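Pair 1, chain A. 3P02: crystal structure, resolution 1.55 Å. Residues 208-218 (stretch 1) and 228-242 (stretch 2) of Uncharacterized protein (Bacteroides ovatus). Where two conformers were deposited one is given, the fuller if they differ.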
# COMPACT_ATOMS: atom_id res chain seq x y z
N ILE A 208 3.06 11.29 -10.15
CA ILE A 208 4.26 10.61 -10.72
C ILE A 208 5.35 11.61 -11.11
O ILE A 208 6.53 11.29 -11.02
CB ILE A 208 3.85 9.74 -11.93
CG1 ILE A 208 2.97 8.58 -11.45
CG2 ILE A 208 5.11 9.23 -12.68
CD1 ILE A 208 2.33 7.71 -12.68
N ASN A 209 4.97 12.82 -11.54
CA ASN A 209 5.96 13.84 -11.93
C ASN A 209 6.88 14.27 -10.79
O ASN A 209 7.91 14.90 -11.05
CB ASN A 209 5.22 15.10 -12.39
CG ASN A 209 4.34 14.83 -13.58
OD1 ASN A 209 4.70 14.04 -14.45
ND2 ASN A 209 3.26 15.59 -13.68
N TYR A 210 6.45 14.00 -9.52
CA TYR A 210 7.15 14.50 -8.33
C TYR A 210 7.81 13.40 -7.53
O TYR A 210 8.20 13.62 -6.39
CB TYR A 210 6.14 15.32 -7.47
CG TYR A 210 5.76 16.57 -8.23
CD1 TYR A 210 6.60 17.67 -8.25
CD2 TYR A 210 4.61 16.60 -9.03
CE1 TYR A 210 6.35 18.77 -9.07
CE2 TYR A 210 4.34 17.70 -9.86
CZ TYR A 210 5.21 18.78 -9.86
OH TYR A 210 4.95 19.86 -10.67
N LYS A 211 7.94 12.22 -8.11
CA LYS A 211 8.59 11.10 -7.42
C LYS A 211 10.08 11.35 -7.14
O LYS A 211 10.87 11.71 -8.03
CB LYS A 211 8.47 9.83 -8.28
CG LYS A 211 7.06 9.24 -8.26
CD LYS A 211 6.88 8.12 -9.30
CE LYS A 211 7.71 6.89 -8.96
NZ LYS A 211 7.65 5.87 -10.05
N VAL A 212 10.46 11.14 -5.87
CA VAL A 212 11.85 11.25 -5.42
C VAL A 212 12.20 9.91 -4.81
O VAL A 212 11.52 9.45 -3.89
CB VAL A 212 12.07 12.41 -4.43
CG1 VAL A 212 13.52 12.40 -3.93
CG2 VAL A 212 11.74 13.76 -5.10
N PHE A 213 13.24 9.27 -5.35
CA PHE A 213 13.65 7.94 -4.92
C PHE A 213 14.70 8.02 -3.84
O PHE A 213 15.57 8.90 -3.87
CB PHE A 213 14.21 7.16 -6.11
CG PHE A 213 13.21 6.85 -7.21
CD1 PHE A 213 12.95 7.78 -8.22
CD2 PHE A 213 12.52 5.65 -7.22
CE1 PHE A 213 11.98 7.52 -9.20
CE2 PHE A 213 11.56 5.38 -8.21
CZ PHE A 213 11.31 6.31 -9.20
N LEU A 214 14.62 7.08 -2.90
CA LEU A 214 15.59 6.90 -1.81
C LEU A 214 16.05 5.49 -1.79
O LEU A 214 15.20 4.57 -1.84
CB LEU A 214 14.98 7.23 -0.42
CG LEU A 214 14.64 8.72 -0.20
CD1 LEU A 214 13.69 8.88 1.02
CD2 LEU A 214 15.92 9.56 -0.04
N GLN A 215 17.36 5.29 -1.70
CA GLN A 215 17.91 3.94 -1.58
C GLN A 215 18.64 3.82 -0.26
O GLN A 215 19.49 4.65 0.04
CB GLN A 215 18.85 3.63 -2.76
CG GLN A 215 19.48 2.23 -2.70
CD GLN A 215 20.37 1.99 -3.88
OE1 GLN A 215 20.28 2.66 -4.91
NE2 GLN A 215 21.25 1.00 -3.78
N PHE A 216 18.28 2.80 0.52
CA PHE A 216 18.91 2.52 1.81
C PHE A 216 20.03 1.53 1.58
O PHE A 216 19.76 0.35 1.36
CB PHE A 216 17.85 1.95 2.78
CG PHE A 216 16.78 2.94 3.14
CD1 PHE A 216 15.69 3.17 2.29
CD2 PHE A 216 16.87 3.69 4.31
CE1 PHE A 216 14.71 4.11 2.61
CE2 PHE A 216 15.87 4.61 4.65
CZ PHE A 216 14.80 4.83 3.79
N THR A 217 21.27 1.99 1.60
CA THR A 217 22.39 1.06 1.35
C THR A 217 22.79 0.34 2.64
O THR A 217 22.48 0.79 3.74
CB THR A 217 23.64 1.82 0.79
OG1 THR A 217 24.37 2.41 1.89
CG2 THR A 217 23.28 2.87 -0.30
N GLY A 218 23.60 -0.69 2.49
CA GLY A 218 24.15 -1.36 3.67
C GLY A 218 25.54 -0.86 4.04
O GLY A 218 26.23 -1.50 4.84
N TYR A 228 24.37 5.14 8.06
CA TYR A 228 24.44 4.42 6.80
C TYR A 228 24.17 5.35 5.63
O TYR A 228 23.37 6.28 5.74
CB TYR A 228 23.47 3.25 6.79
CG TYR A 228 23.96 2.10 7.63
CD1 TYR A 228 24.81 1.13 7.09
CD2 TYR A 228 23.67 2.03 8.99
CE1 TYR A 228 25.33 0.11 7.88
CE2 TYR A 228 24.22 1.04 9.80
CZ TYR A 228 25.03 0.06 9.23
OH TYR A 228 25.56 -0.92 10.03
N LYS A 229 24.85 5.09 4.51
CA LYS A 229 24.72 5.89 3.29
C LYS A 229 23.39 5.60 2.57
O LYS A 229 22.82 4.51 2.67
CB LYS A 229 25.87 5.55 2.30
CG LYS A 229 27.25 5.95 2.77
CD LYS A 229 28.32 5.48 1.75
CE LYS A 229 29.66 5.46 2.40
NZ LYS A 229 30.70 5.07 1.42
N MSE A 230 22.95 6.60 1.81
CA MSE A 230 21.78 6.53 0.95
C MSE A 230 22.09 7.11 -0.40
O MSE A 230 23.09 7.83 -0.57
CB MSE A 230 20.62 7.31 1.57
CG MSE A 230 20.21 6.76 2.93
SE MSE A 230 18.63 7.61 3.57
CE MSE A 230 17.43 6.79 2.24
N LYS A 231 21.22 6.80 -1.36
CA LYS A 231 21.19 7.46 -2.66
C LYS A 231 19.85 8.19 -2.73
O LYS A 231 18.86 7.69 -2.20
CB LYS A 231 21.36 6.48 -3.82
CG LYS A 231 22.76 5.86 -3.85
CD LYS A 231 22.91 4.80 -4.92
CE LYS A 231 24.27 4.14 -4.87
NZ LYS A 231 24.39 3.06 -5.89
N ILE A 232 19.82 9.33 -3.41
CA ILE A 232 18.60 10.08 -3.65
C ILE A 232 18.61 10.53 -5.11
O ILE A 232 19.64 11.01 -5.61
CB ILE A 232 18.41 11.28 -2.66
CG1 ILE A 232 16.97 11.85 -2.77
CG2 ILE A 232 19.50 12.39 -2.86
CD1 ILE A 232 16.62 12.96 -1.69
N TRP A 233 17.48 10.39 -5.81
CA TRP A 233 17.44 10.83 -7.20
C TRP A 233 16.01 11.00 -7.70
O TRP A 233 15.07 10.57 -7.05
CB TRP A 233 18.22 9.83 -8.11
CG TRP A 233 17.55 8.51 -8.31
CD1 TRP A 233 16.82 8.12 -9.41
CD2 TRP A 233 17.59 7.36 -7.44
NE1 TRP A 233 16.38 6.82 -9.25
CE2 TRP A 233 16.85 6.33 -8.06
CE3 TRP A 233 18.24 7.09 -6.22
CZ2 TRP A 233 16.74 5.04 -7.51
CZ3 TRP A 233 18.06 5.84 -5.63
CH2 TRP A 233 17.31 4.84 -6.27
N ALA A 234 15.86 11.60 -8.89
CA ALA A 234 14.58 11.70 -9.55
C ALA A 234 14.71 11.12 -10.93
O ALA A 234 15.82 11.06 -11.46
CB ALA A 234 14.12 13.16 -9.64
N GLU A 235 13.61 10.63 -11.49
CA GLU A 235 13.61 10.17 -12.89
C GLU A 235 13.07 11.25 -13.84
O GLU A 235 13.43 11.25 -15.01
CB GLU A 235 12.75 8.91 -13.07
CG GLU A 235 13.42 7.66 -12.55
CD GLU A 235 12.59 6.40 -12.67
OE1 GLU A 235 11.39 6.49 -13.03
OE2 GLU A 235 13.14 5.32 -12.37
N ASN A 236 12.17 12.12 -13.34
CA ASN A 236 11.53 13.16 -14.15
C ASN A 236 12.48 14.33 -14.38
O ASN A 236 12.71 15.12 -13.45
CB ASN A 236 10.24 13.62 -13.48
CG ASN A 236 9.49 14.65 -14.32
OD1 ASN A 236 9.79 14.85 -15.52
ND2 ASN A 236 8.49 15.29 -13.73
N GLU A 237 13.00 14.48 -15.61
CA GLU A 237 13.92 15.58 -15.95
C GLU A 237 13.27 16.96 -15.79
O GLU A 237 13.98 17.93 -15.51
CB GLU A 237 14.47 15.42 -17.38
CG GLU A 237 15.37 14.21 -17.58
CD GLU A 237 16.66 14.15 -16.79
OE1 GLU A 237 17.33 15.20 -16.64
OE2 GLU A 237 17.03 13.04 -16.34
N LYS A 238 11.93 17.05 -15.93
CA LYS A 238 11.20 18.34 -15.78
C LYS A 238 11.20 18.84 -14.33
O LYS A 238 11.03 20.03 -14.12
CB LYS A 238 9.76 18.25 -16.28
CG LYS A 238 9.68 17.90 -17.76
CD LYS A 238 8.26 18.11 -18.26
CE LYS A 238 8.09 17.58 -19.67
NZ LYS A 238 6.86 18.13 -20.29
N LEU A 239 11.45 17.95 -13.34
CA LEU A 239 11.55 18.38 -11.93
C LEU A 239 12.74 19.29 -11.66
O LEU A 239 12.79 19.96 -10.62
CB LEU A 239 11.73 17.15 -11.04
CG LEU A 239 10.61 16.57 -10.28
CD1 LEU A 239 11.15 15.61 -9.20
CD2 LEU A 239 9.76 17.64 -9.59
N LYS A 240 13.78 19.22 -12.54
CA LYS A 240 15.05 19.94 -12.38
C LYS A 240 15.59 19.63 -10.98
O LYS A 240 15.99 20.52 -10.23
CB LYS A 240 14.90 21.46 -12.64
CG LYS A 240 14.56 21.76 -14.10
CD LYS A 240 14.04 23.18 -14.25
CE LYS A 240 13.58 23.51 -15.65
NZ LYS A 240 13.02 24.89 -15.71
N PHE A 241 15.49 18.33 -10.61
CA PHE A 241 15.95 17.86 -9.31
C PHE A 241 17.44 18.10 -9.14
O PHE A 241 18.23 17.70 -9.99
CB PHE A 241 15.65 16.36 -9.16
CG PHE A 241 16.05 15.77 -7.83
CD1 PHE A 241 15.14 15.71 -6.78
CD2 PHE A 241 17.30 15.20 -7.66
CE1 PHE A 241 15.49 15.11 -5.56
CE2 PHE A 241 17.67 14.63 -6.42
CZ PHE A 241 16.76 14.59 -5.39
N ASN A 242 17.83 18.74 -8.04
CA ASN A 242 19.24 19.00 -7.78
C ASN A 242 19.51 18.82 -6.28
O ASN A 242 19.11 19.66 -5.47
CB ASN A 242 19.64 20.39 -8.28
CG ASN A 242 21.11 20.67 -8.15
OD1 ASN A 242 21.92 19.77 -8.12
ND2 ASN A 242 21.47 21.94 -7.99
O HOH W 1 11.03 11.48 -10.75
O HOH W 2 9.19 7.53 -11.86

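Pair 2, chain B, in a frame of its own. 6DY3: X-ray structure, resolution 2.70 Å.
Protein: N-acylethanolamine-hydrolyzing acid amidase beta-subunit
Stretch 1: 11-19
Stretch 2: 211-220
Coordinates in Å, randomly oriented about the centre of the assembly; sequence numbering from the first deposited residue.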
# COMPACT_ATOMS: atom_id res chain seq x y z
N GLY B 11 -8.90 -4.64 23.71
CA GLY B 11 -7.68 -5.19 23.17
C GLY B 11 -7.69 -5.47 21.69
O GLY B 11 -6.67 -5.92 21.15
N GLN B 12 -8.80 -5.22 21.00
CA GLN B 12 -8.87 -5.44 19.57
C GLN B 12 -8.13 -4.34 18.83
O GLN B 12 -8.22 -3.16 19.19
CB GLN B 12 -10.33 -5.50 19.12
CG GLN B 12 -10.52 -5.96 17.69
CD GLN B 12 -11.97 -6.02 17.27
OE1 GLN B 12 -12.68 -5.02 17.32
NE2 GLN B 12 -12.42 -7.20 16.85
N ILE B 13 -7.38 -4.72 17.80
CA ILE B 13 -6.55 -3.81 17.03
C ILE B 13 -7.16 -3.66 15.64
O ILE B 13 -7.36 -4.66 14.93
CB ILE B 13 -5.10 -4.30 16.96
CG1 ILE B 13 -4.53 -4.42 18.38
CG2 ILE B 13 -4.25 -3.35 16.11
CD1 ILE B 13 -3.10 -4.85 18.45
N ILE B 14 -7.46 -2.42 15.25
CA ILE B 14 -8.12 -2.11 13.99
C ILE B 14 -7.17 -1.30 13.12
O ILE B 14 -6.52 -0.36 13.60
CB ILE B 14 -9.44 -1.35 14.20
CG1 ILE B 14 -10.41 -2.19 15.04
CG2 ILE B 14 -10.08 -0.99 12.87
CD1 ILE B 14 -10.32 -1.93 16.53
N HIS B 15 -7.10 -1.65 11.84
CA HIS B 15 -6.22 -0.99 10.88
C HIS B 15 -7.08 -0.38 9.78
O HIS B 15 -7.71 -1.11 9.01
CB HIS B 15 -5.21 -1.99 10.30
CG HIS B 15 -4.14 -1.35 9.47
ND1 HIS B 15 -2.94 -1.97 9.21
CD2 HIS B 15 -4.09 -0.15 8.85
CE1 HIS B 15 -2.19 -1.18 8.46
NE2 HIS B 15 -2.86 -0.07 8.23
N GLY B 16 -7.09 0.94 9.72
CA GLY B 16 -7.84 1.67 8.70
C GLY B 16 -6.88 2.33 7.72
O GLY B 16 -5.80 2.79 8.11
N ARG B 17 -7.29 2.40 6.46
CA ARG B 17 -6.40 2.90 5.42
C ARG B 17 -7.21 3.56 4.31
O ARG B 17 -8.10 2.93 3.73
CB ARG B 17 -5.54 1.77 4.86
CG ARG B 17 -4.25 2.25 4.21
CD ARG B 17 -4.41 2.47 2.72
NE ARG B 17 -3.43 3.44 2.24
CZ ARG B 17 -2.20 3.15 1.85
NH1 ARG B 17 -1.77 1.90 1.87
NH2 ARG B 17 -1.40 4.12 1.43
N ASN B 18 -6.88 4.80 4.01
CA ASN B 18 -7.37 5.49 2.82
C ASN B 18 -6.22 5.65 1.84
O ASN B 18 -5.10 5.98 2.25
CB ASN B 18 -7.95 6.86 3.17
CG ASN B 18 -9.37 6.79 3.68
OD1 ASN B 18 -9.91 5.71 3.92
ND2 ASN B 18 -9.99 7.95 3.85
N LEU B 19 -6.49 5.39 0.57
CA LEU B 19 -5.49 5.55 -0.49
C LEU B 19 -5.87 6.77 -1.33
O LEU B 19 -6.91 6.77 -1.99
CB LEU B 19 -5.40 4.30 -1.36
CG LEU B 19 -4.28 4.39 -2.39
CD1 LEU B 19 -3.01 3.81 -1.81
CD2 LEU B 19 -4.67 3.71 -3.69
N PHE B 211 -9.86 4.43 -2.55
CA PHE B 211 -10.60 3.47 -1.75
C PHE B 211 -10.35 3.72 -0.27
O PHE B 211 -9.38 4.35 0.13
CB PHE B 211 -10.25 2.02 -2.09
CG PHE B 211 -8.82 1.63 -1.79
CD1 PHE B 211 -8.40 1.39 -0.49
CD2 PHE B 211 -7.92 1.44 -2.82
CE1 PHE B 211 -7.11 1.02 -0.23
CE2 PHE B 211 -6.62 1.06 -2.56
CZ PHE B 211 -6.21 0.85 -1.27
N SER B 212 -11.27 3.19 0.54
CA SER B 212 -11.14 3.12 1.98
C SER B 212 -11.26 1.66 2.38
O SER B 212 -12.10 0.93 1.84
CB SER B 212 -12.22 3.94 2.69
OG SER B 212 -12.12 5.32 2.41
N THR B 213 -10.43 1.21 3.33
CA THR B 213 -10.42 -0.18 3.75
C THR B 213 -10.20 -0.27 5.25
O THR B 213 -9.63 0.63 5.87
CB THR B 213 -9.35 -0.99 3.00
OG1 THR B 213 -9.53 -2.39 3.26
CG2 THR B 213 -7.96 -0.58 3.43
N VAL B 214 -10.67 -1.37 5.82
CA VAL B 214 -10.47 -1.68 7.23
C VAL B 214 -9.97 -3.11 7.32
O VAL B 214 -10.46 -4.00 6.62
CB VAL B 214 -11.76 -1.50 8.06
CG1 VAL B 214 -11.51 -1.83 9.52
CG2 VAL B 214 -12.31 -0.08 7.91
N MET B 215 -8.99 -3.32 8.20
CA MET B 215 -8.41 -4.64 8.41
C MET B 215 -8.33 -4.89 9.91
O MET B 215 -7.87 -4.03 10.66
CB MET B 215 -7.02 -4.74 7.79
CG MET B 215 -7.03 -4.74 6.27
SD MET B 215 -5.36 -4.80 5.57
CE MET B 215 -4.73 -3.19 6.04
N VAL B 216 -8.81 -6.05 10.33
CA VAL B 216 -8.69 -6.49 11.72
C VAL B 216 -8.02 -7.86 11.69
O VAL B 216 -8.71 -8.89 11.68
CB VAL B 216 -10.05 -6.55 12.42
CG1 VAL B 216 -9.85 -6.70 13.92
CG2 VAL B 216 -10.88 -5.31 12.09
N PRO B 217 -6.68 -7.94 11.67
CA PRO B 217 -6.04 -9.25 11.55
C PRO B 217 -6.34 -10.19 12.70
O PRO B 217 -6.27 -11.41 12.52
CB PRO B 217 -4.54 -8.90 11.49
CG PRO B 217 -4.44 -7.55 12.10
CD PRO B 217 -5.70 -6.84 11.76
N GLY B 218 -6.70 -9.67 13.87
CA GLY B 218 -6.98 -10.52 15.02
C GLY B 218 -8.29 -11.28 14.95
O GLY B 218 -8.50 -12.18 15.77
N LEU B 219 -9.17 -10.93 14.01
CA LEU B 219 -10.45 -11.61 13.92
C LEU B 219 -10.25 -13.09 13.57
O LEU B 219 -9.32 -13.44 12.84
CB LEU B 219 -11.32 -10.95 12.85
CG LEU B 219 -11.99 -9.61 13.19
CD1 LEU B 219 -12.75 -9.11 11.97
CD2 LEU B 219 -12.91 -9.71 14.40
N PRO B 220 -11.12 -13.97 14.07
CA PRO B 220 -11.05 -15.37 13.64
C PRO B 220 -11.37 -15.57 12.17
O PRO B 220 -11.04 -16.62 11.61
CB PRO B 220 -12.08 -16.07 14.54
CG PRO B 220 -13.01 -14.99 14.96
CD PRO B 220 -12.18 -13.75 15.07
O HOH W 3 -6.31 -7.21 15.36

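Both pairs are two antiparallel strands lying side by side: the axes of 211-217 and 228-234 in pair 1 approach to 4.6 Å at 162°, those of 13-19 and 211-215 in pair 2 to 4.7 Å at 164°, and 14 central residues superpose with an RMSD of 0.7 Å. The register is the same. Phe A213 opposite Trp A233 matches His B15 opposite Met B215, and Gln A215 opposite Lys A231 matches Arg B17 opposite Thr B213; each is a hydrogen-bonded pair closed by two backbone bonds. In pair 1 Phe A213 N to Trp A233 O is 2.8 Å and Trp A233 N to Phe A213 O 3.1 Å; in pair 2 His B15 N to Met B215 O is 2.8 Å and Met B215 N to His B15 O 2.7 Å. Between these rungs lie the non-hydrogen-bonded pairs Leu A214-Ile A232 and Gly B16-Val B214, with CA-H...O contacts.

On the face carrying the first rung, both pairs set a carbon over an aromatic ring, but the ring changes strand. In pair 1 Trp A233 supplies it: Phe A213 CB sits 3.5 Å from the centroid of its six-membered ring, while the Phe A213 ring lies nearly parallel to the five-membered ring but slid aside. In pair 2 the ring belongs to His B15, and Met B215 CE lies over its face, 3.9 Å from the centroid. The side-chain centres of Trp A233 and Met B215 fall 0.8 Å apart.

On the other face, Leu A214 matches Gly B16. Leu A214 CD2 packs against Ile A232 CG1 at 3.7 Å; Gly B16 has no side chain to place beside Val B214, and their CA atoms are 4.5 Å apart. Two residues along, on the same face, Phe A216-Met A230 (selenomethionine) matches Asn B18-Ser B212. The first is apolar, with Met A230 CE over the Phe A216 ring, 3.5 Å from its centroid; the second is polar, a hydrogen bond from Ser B212 OG to Asn B18 OD1 at 2.7 Å.

Farther along, Thr A217 matches Leu B19, and each still donates a backbone bond, Thr A217 N to Lys A229 O and Leu B19 N to Phe B211 O, both 3.1 Å. The side chains differ: Thr A217 OG1 donates to Lys A229 O at 2.7 Å, whereas Leu B19 CB covers a face of Phe B211, 3.7 Å from the ring centroid. At the opposite end a water joins matched positions: the O of water 1 is 2.7 Å from Lys A211 O and 2.9 Å from Asn A236 N; the O of water 3 is 2.8 Å from Ile B13 O and 2.9 Å from Gly B218 N.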